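PDB 4UWM: 3,6-diketocamphane 1,6 monooxygenase from Pseudomonas putida, which catalyses the FMNH2-dependent Baeyer-Villiger oxygenation of a diketocamphane to a lactone in the breakdown of (-)-camphor, working as a homodimer. Local coordinates for residues L80-G93 / M142-W154. Residues are numbered along the deposited sequence; the frame is centred on the assembly and turned at random.
Sequences LPHQHPAKLATMIG and MVRESLFIMEKIW
M150 packs against A89 where the segments 85-93 and 142-154 of two neighbouring outer helices of the luciferase-like TIM barrel cross at -50°, a worked example of knobs-into-holes packing: its side chain is the knob, set among P85, L88, A89 and I92. The M150 side chain bends at its last torsion (chi3 -68°), which lays SD against L88 CG, 3.7 Å away, and turns CE back to L80 CD2. A89 offers only a methyl group here, and the axes of the short helical segments approach to 8.7 Å. This is the close-packed part: M150 CB lies 3.8 Å from A89 CB, and M150 CG sits beside P85 CB.

The inner side of the pair rests on strand 105-108, with L80 and L147 both touching I107. Toward strand 159-162, I149 rests on H161 and I153, partly exposed, on F159; V143, also partly exposed, lies on the other side, against L80 and P81. At the start of the contact the joint is partly water-mediated: P81 CB meets M142 CB at 3.9 Å, and a water joins S146 OG to the carbonyl oxygens of L80 and Q83, giving both oxygens a donor within the turn before the helix.

At the far end, the W154 indole donates through NE1 to A89 O (3.0 Å, 153°). That oxygen lies in the ring plane and also accepts from G93 N, the two donors reaching it from opposite faces of the carbonyl plane.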
loop_
_atom_site.group_PDB
_atom_site.type_symbol
_atom_site.label_atom_id
_atom_site.label_comp_id
_atom_site.label_asym_id
_atom_site.label_seq_id
_atom_site.Cartn_x
_atom_site.Cartn_y
_atom_site.Cartn_z
ATOM N N LEU A 80 -8.261 -4.259 -11.696
ATOM C CA LEU A 80 -9.013 -2.982 -11.825
ATOM C C LEU A 80 -10.457 -2.995 -11.368
ATOM O O LEU A 80 -10.914 -1.994 -10.820
ATOM C CB LEU A 80 -8.881 -2.407 -13.232
ATOM C CG LEU A 80 -7.473 -2.245 -13.808
ATOM C CD1 LEU A 80 -7.515 -1.384 -15.064
ATOM C CD2 LEU A 80 -6.484 -1.669 -12.812
ATOM N N PRO A 81 -11.186 -4.120 -11.554
ATOM C CA PRO A 81 -12.575 -4.128 -11.064
ATOM C C PRO A 81 -12.745 -4.034 -9.538
ATOM O O PRO A 81 -13.854 -3.803 -9.053
ATOM C CB PRO A 81 -13.119 -5.458 -11.585
ATOM C CG PRO A 81 -12.241 -5.811 -12.746
ATOM C CD PRO A 81 -10.880 -5.344 -12.319
ATOM N N HIS A 82 -11.650 -4.164 -8.779
ATOM C CA HIS A 82 -11.747 -4.285 -7.325
ATOM C C HIS A 82 -11.473 -2.971 -6.540
ATOM O O HIS A 82 -11.516 -2.981 -5.303
ATOM C CB HIS A 82 -10.755 -5.373 -6.806
ATOM C CG HIS A 82 -11.049 -6.770 -7.268
ATOM N ND1 HIS A 82 -10.204 -7.827 -6.989
ATOM C CD2 HIS A 82 -12.068 -7.286 -8.010
ATOM C CE1 HIS A 82 -10.702 -8.940 -7.516
ATOM N NE2 HIS A 82 -11.831 -8.639 -8.138
ATOM N N GLN A 83 -11.169 -1.870 -7.239
ATOM C CA GLN A 83 -10.717 -0.603 -6.634
ATOM C C GLN A 83 -11.381 0.577 -7.319
ATOM O O GLN A 83 -11.652 0.502 -8.531
ATOM C CB GLN A 83 -9.196 -0.402 -6.855
ATOM C CG GLN A 83 -8.304 -1.539 -6.408
ATOM C CD GLN A 83 -6.882 -1.092 -6.099
ATOM O OE1 GLN A 83 -5.924 -1.857 -6.249
ATOM N NE2 GLN A 83 -6.745 0.140 -5.643
ATOM N N HIS A 84 -11.571 1.674 -6.586
ATOM C CA HIS A 84 -11.908 2.937 -7.234
ATOM C C HIS A 84 -10.727 3.384 -8.082
ATOM O O HIS A 84 -9.610 3.481 -7.578
ATOM C CB HIS A 84 -12.260 4.032 -6.215
ATOM C CG HIS A 84 -12.959 5.181 -6.855
ATOM N ND1 HIS A 84 -12.293 6.120 -7.609
ATOM C CD2 HIS A 84 -14.281 5.455 -6.987
ATOM C CE1 HIS A 84 -13.167 6.969 -8.126
ATOM N NE2 HIS A 84 -14.380 6.588 -7.761
ATOM N N PRO A 85 -10.956 3.675 -9.380
ATOM C CA PRO A 85 -9.862 4.014 -10.283
ATOM C C PRO A 85 -9.098 5.284 -9.944
ATOM O O PRO A 85 -7.933 5.374 -10.293
ATOM C CB PRO A 85 -10.565 4.196 -11.659
ATOM C CG PRO A 85 -11.847 3.457 -11.522
ATOM C CD PRO A 85 -12.244 3.549 -10.092
ATOM N N ALA A 86 -9.745 6.298 -9.357
ATOM C CA ALA A 86 -9.000 7.498 -8.934
ATOM C C ALA A 86 -8.041 7.194 -7.764
ATOM O O ALA A 86 -6.921 7.669 -7.745
ATOM C CB ALA A 86 -9.946 8.645 -8.544
ATOM N N LYS A 87 -8.517 6.444 -6.792
ATOM C CA LYS A 87 -7.658 6.002 -5.668
ATOM C C LYS A 87 -6.458 5.193 -6.191
ATOM O O LYS A 87 -5.322 5.408 -5.768
ATOM C CB LYS A 87 -8.492 5.175 -4.687
ATOM C CG LYS A 87 -7.810 4.820 -3.362
ATOM C CD LYS A 87 -7.679 6.089 -2.505
ATOM C CE LYS A 87 -7.095 5.812 -1.141
ATOM N NZ LYS A 87 -5.680 5.381 -1.329
ATOM N N LEU A 88 -6.733 4.239 -7.073
ATOM C CA LEU A 88 -5.686 3.398 -7.666
ATOM C C LEU A 88 -4.708 4.221 -8.520
ATOM O O LEU A 88 -3.477 4.126 -8.380
ATOM C CB LEU A 88 -6.329 2.227 -8.449
ATOM C CG LEU A 88 -5.379 1.251 -9.166
ATOM C CD1 LEU A 88 -4.302 0.711 -8.203
ATOM C CD2 LEU A 88 -6.173 0.116 -9.804
ATOM N N ALA A 89 -5.243 5.096 -9.371
ATOM C CA ALA A 89 -4.364 5.933 -10.203
ATOM C C ALA A 89 -3.406 6.771 -9.370
ATOM O O ALA A 89 -2.232 6.899 -9.713
ATOM C CB ALA A 89 -5.199 6.857 -11.138
ATOM N N THR A 90 -3.909 7.365 -8.286
ATOM C CA THR A 90 -3.100 8.217 -7.406
ATOM C C THR A 90 -1.956 7.406 -6.749
ATOM O O THR A 90 -0.818 7.868 -6.702
ATOM C CB THR A 90 -3.983 8.858 -6.297
ATOM O OG1 THR A 90 -5.062 9.586 -6.902
ATOM C CG2 THR A 90 -3.172 9.810 -5.388
ATOM N N MET A 91 -2.286 6.215 -6.258
ATOM C CA MET A 91 -1.292 5.332 -5.606
ATOM C C MET A 91 -0.212 4.927 -6.607
ATOM O O MET A 91 0.980 4.984 -6.300
ATOM C CB MET A 91 -1.960 4.090 -4.999
ATOM C CG MET A 91 -0.971 3.127 -4.288
ATOM S SD MET A 91 -0.324 1.876 -5.392
ATOM C CE MET A 91 -1.723 0.790 -5.595
ATOM N N ILE A 92 -0.626 4.526 -7.802
ATOM C CA ILE A 92 0.323 4.129 -8.860
ATOM C C ILE A 92 1.295 5.270 -9.196
ATOM O O ILE A 92 2.504 5.066 -9.279
ATOM C CB ILE A 92 -0.441 3.678 -10.123
ATOM C CG1 ILE A 92 -1.151 2.348 -9.867
ATOM C CG2 ILE A 92 0.501 3.575 -11.331
ATOM C CD1 ILE A 92 -2.200 1.968 -10.894
ATOM N N GLY A 93 0.759 6.474 -9.405
ATOM C CA GLY A 93 1.623 7.626 -9.692
ATOM C C GLY A 93 2.604 7.947 -8.569
ATOM O O GLY A 93 3.782 8.253 -8.806
ATOM N N MET A 142 -15.415 -3.448 -16.934
ATOM C CA MET A 142 -14.850 -2.808 -15.735
ATOM C C MET A 142 -13.381 -2.431 -15.919
ATOM O O MET A 142 -12.999 -1.297 -15.609
ATOM C CB MET A 142 -15.068 -3.658 -14.479
ATOM C CG MET A 142 -16.524 -3.820 -14.156
ATOM S SD MET A 142 -16.897 -4.834 -12.726
ATOM C CE MET A 142 -16.718 -3.647 -11.392
ATOM N N VAL A 143 -12.571 -3.347 -16.460
ATOM C CA VAL A 143 -11.158 -3.042 -16.762
ATOM C C VAL A 143 -11.021 -1.851 -17.697
ATOM O O VAL A 143 -10.198 -0.961 -17.470
ATOM C CB VAL A 143 -10.372 -4.277 -17.309
ATOM C CG1 VAL A 143 -8.992 -3.897 -17.826
ATOM C CG2 VAL A 143 -10.272 -5.382 -16.261
ATOM N N ARG A 144 -11.836 -1.822 -18.756
ATOM C CA ARG A 144 -11.802 -0.738 -19.742
ATOM C C ARG A 144 -12.143 0.632 -19.141
ATOM O O ARG A 144 -11.467 1.614 -19.400
ATOM C CB ARG A 144 -12.769 -1.060 -20.892
ATOM C CG ARG A 144 -12.358 -0.513 -22.246
ATOM C CD ARG A 144 -13.302 -1.005 -23.337
ATOM N NE ARG A 144 -13.553 -2.446 -23.258
ATOM C CZ ARG A 144 -14.746 -2.993 -23.036
ATOM N NH1 ARG A 144 -15.819 -2.226 -22.875
ATOM N NH2 ARG A 144 -14.868 -4.310 -22.984
ATOM N N GLU A 145 -13.212 0.689 -18.356
ATOM C CA GLU A 145 -13.650 1.954 -17.763
ATOM C C GLU A 145 -12.618 2.440 -16.752
ATOM O O GLU A 145 -12.308 3.626 -16.703
ATOM C CB GLU A 145 -15.040 1.833 -17.117
ATOM C CG GLU A 145 -15.621 3.158 -16.600
ATOM C CD GLU A 145 -17.000 2.997 -15.986
ATOM O OE1 GLU A 145 -17.827 2.265 -16.541
ATOM O OE2 GLU A 145 -17.278 3.594 -14.940
ATOM N N SER A 146 -12.077 1.518 -15.951
ATOM C CA SER A 146 -11.059 1.925 -14.973
ATOM C C SER A 146 -9.853 2.528 -15.681
ATOM O O SER A 146 -9.385 3.606 -15.332
ATOM C CB SER A 146 -10.625 0.752 -14.075
ATOM O OG SER A 146 -9.405 1.108 -13.426
ATOM N N LEU A 147 -9.346 1.838 -16.693
ATOM C CA LEU A 147 -8.164 2.321 -17.399
ATOM C C LEU A 147 -8.449 3.678 -18.066
ATOM O O LEU A 147 -7.613 4.577 -18.039
ATOM C CB LEU A 147 -7.733 1.294 -18.453
ATOM C CG LEU A 147 -6.551 1.645 -19.357
ATOM C CD1 LEU A 147 -5.285 1.925 -18.548
ATOM C CD2 LEU A 147 -6.337 0.493 -20.319
ATOM N N PHE A 148 -9.637 3.808 -18.649
ATOM C CA PHE A 148 -10.077 5.089 -19.246
ATOM C C PHE A 148 -9.934 6.209 -18.222
ATOM O O PHE A 148 -9.306 7.226 -18.510
ATOM C CB PHE A 148 -11.518 4.978 -19.748
ATOM C CG PHE A 148 -12.117 6.293 -20.205
ATOM C CD1 PHE A 148 -11.821 6.813 -21.460
ATOM C CD2 PHE A 148 -12.979 6.999 -19.376
ATOM C CE1 PHE A 148 -12.378 8.009 -21.887
ATOM C CE2 PHE A 148 -13.537 8.207 -19.792
ATOM C CZ PHE A 148 -13.239 8.706 -21.055
ATOM N N ILE A 149 -10.487 5.998 -17.019
ATOM C CA ILE A 149 -10.383 6.965 -15.908
ATOM C C ILE A 149 -8.951 7.224 -15.444
ATOM O O ILE A 149 -8.533 8.384 -15.332
ATOM C CB ILE A 149 -11.284 6.544 -14.706
ATOM C CG1 ILE A 149 -12.757 6.579 -15.131
ATOM C CG2 ILE A 149 -11.024 7.411 -13.472
ATOM C CD1 ILE A 149 -13.730 5.838 -14.215
ATOM N N MET A 150 -8.185 6.154 -15.167
ATOM C CA MET A 150 -6.844 6.332 -14.635
ATOM C C MET A 150 -5.936 7.135 -15.560
ATOM O O MET A 150 -5.180 7.993 -15.103
ATOM C CB MET A 150 -6.194 4.964 -14.290
ATOM C CG MET A 150 -6.959 4.187 -13.209
ATOM S SD MET A 150 -5.841 3.005 -12.361
ATOM C CE MET A 150 -5.511 1.849 -13.672
ATOM N N GLU A 151 -5.977 6.841 -16.855
ATOM C CA GLU A 151 -5.159 7.591 -17.819
ATOM C C GLU A 151 -5.485 9.088 -17.783
ATOM O O GLU A 151 -4.603 9.919 -17.952
ATOM C CB GLU A 151 -5.381 7.070 -19.238
ATOM C CG GLU A 151 -4.898 5.645 -19.435
ATOM C CD GLU A 151 -5.293 5.058 -20.776
ATOM O OE1 GLU A 151 -6.352 5.424 -21.331
ATOM O OE2 GLU A 151 -4.557 4.180 -21.250
ATOM N N LYS A 152 -6.753 9.421 -17.568
ATOM C CA LYS A 152 -7.140 10.846 -17.488
ATOM C C LYS A 152 -6.691 11.489 -16.161
ATOM O O LYS A 152 -6.262 12.655 -16.128
ATOM C CB LYS A 152 -8.633 11.016 -17.773
ATOM C CG LYS A 152 -9.030 10.572 -19.177
ATOM C CD LYS A 152 -10.545 10.502 -19.334
ATOM C CE LYS A 152 -11.140 11.889 -19.587
ATOM N NZ LYS A 152 -10.696 12.448 -20.897
ATOM N N ILE A 153 -6.728 10.724 -15.071
ATOM C CA ILE A 153 -6.208 11.241 -13.811
ATOM C C ILE A 153 -4.714 11.524 -13.932
ATOM O O ILE A 153 -4.255 12.565 -13.474
ATOM C CB ILE A 153 -6.540 10.327 -12.620
ATOM C CG1 ILE A 153 -8.006 10.525 -12.238
ATOM C CG2 ILE A 153 -5.651 10.641 -11.410
ATOM C CD1 ILE A 153 -8.685 9.261 -11.794
ATOM N N TRP A 154 -3.963 10.619 -14.575
ATOM C CA TRP A 154 -2.512 10.825 -14.740
ATOM C C TRP A 154 -2.180 12.068 -15.569
ATOM O O TRP A 154 -1.127 12.688 -15.361
ATOM C CB TRP A 154 -1.813 9.606 -15.367
ATOM C CG TRP A 154 -1.864 8.367 -14.504
ATOM C CD1 TRP A 154 -1.787 8.307 -13.129
ATOM C CD2 TRP A 154 -1.994 7.014 -14.955
ATOM N NE1 TRP A 154 -1.860 6.997 -12.706
ATOM C CE2 TRP A 154 -2.002 6.181 -13.794
ATOM C CE3 TRP A 154 -2.121 6.419 -16.218
ATOM C CZ2 TRP A 154 -2.148 4.790 -13.867
ATOM C CZ3 TRP A 154 -2.254 5.025 -16.299
ATOM C CH2 TRP A 154 -2.269 4.224 -15.121
HETATM O O HOH W 1 -9.917 0.427 -10.732
#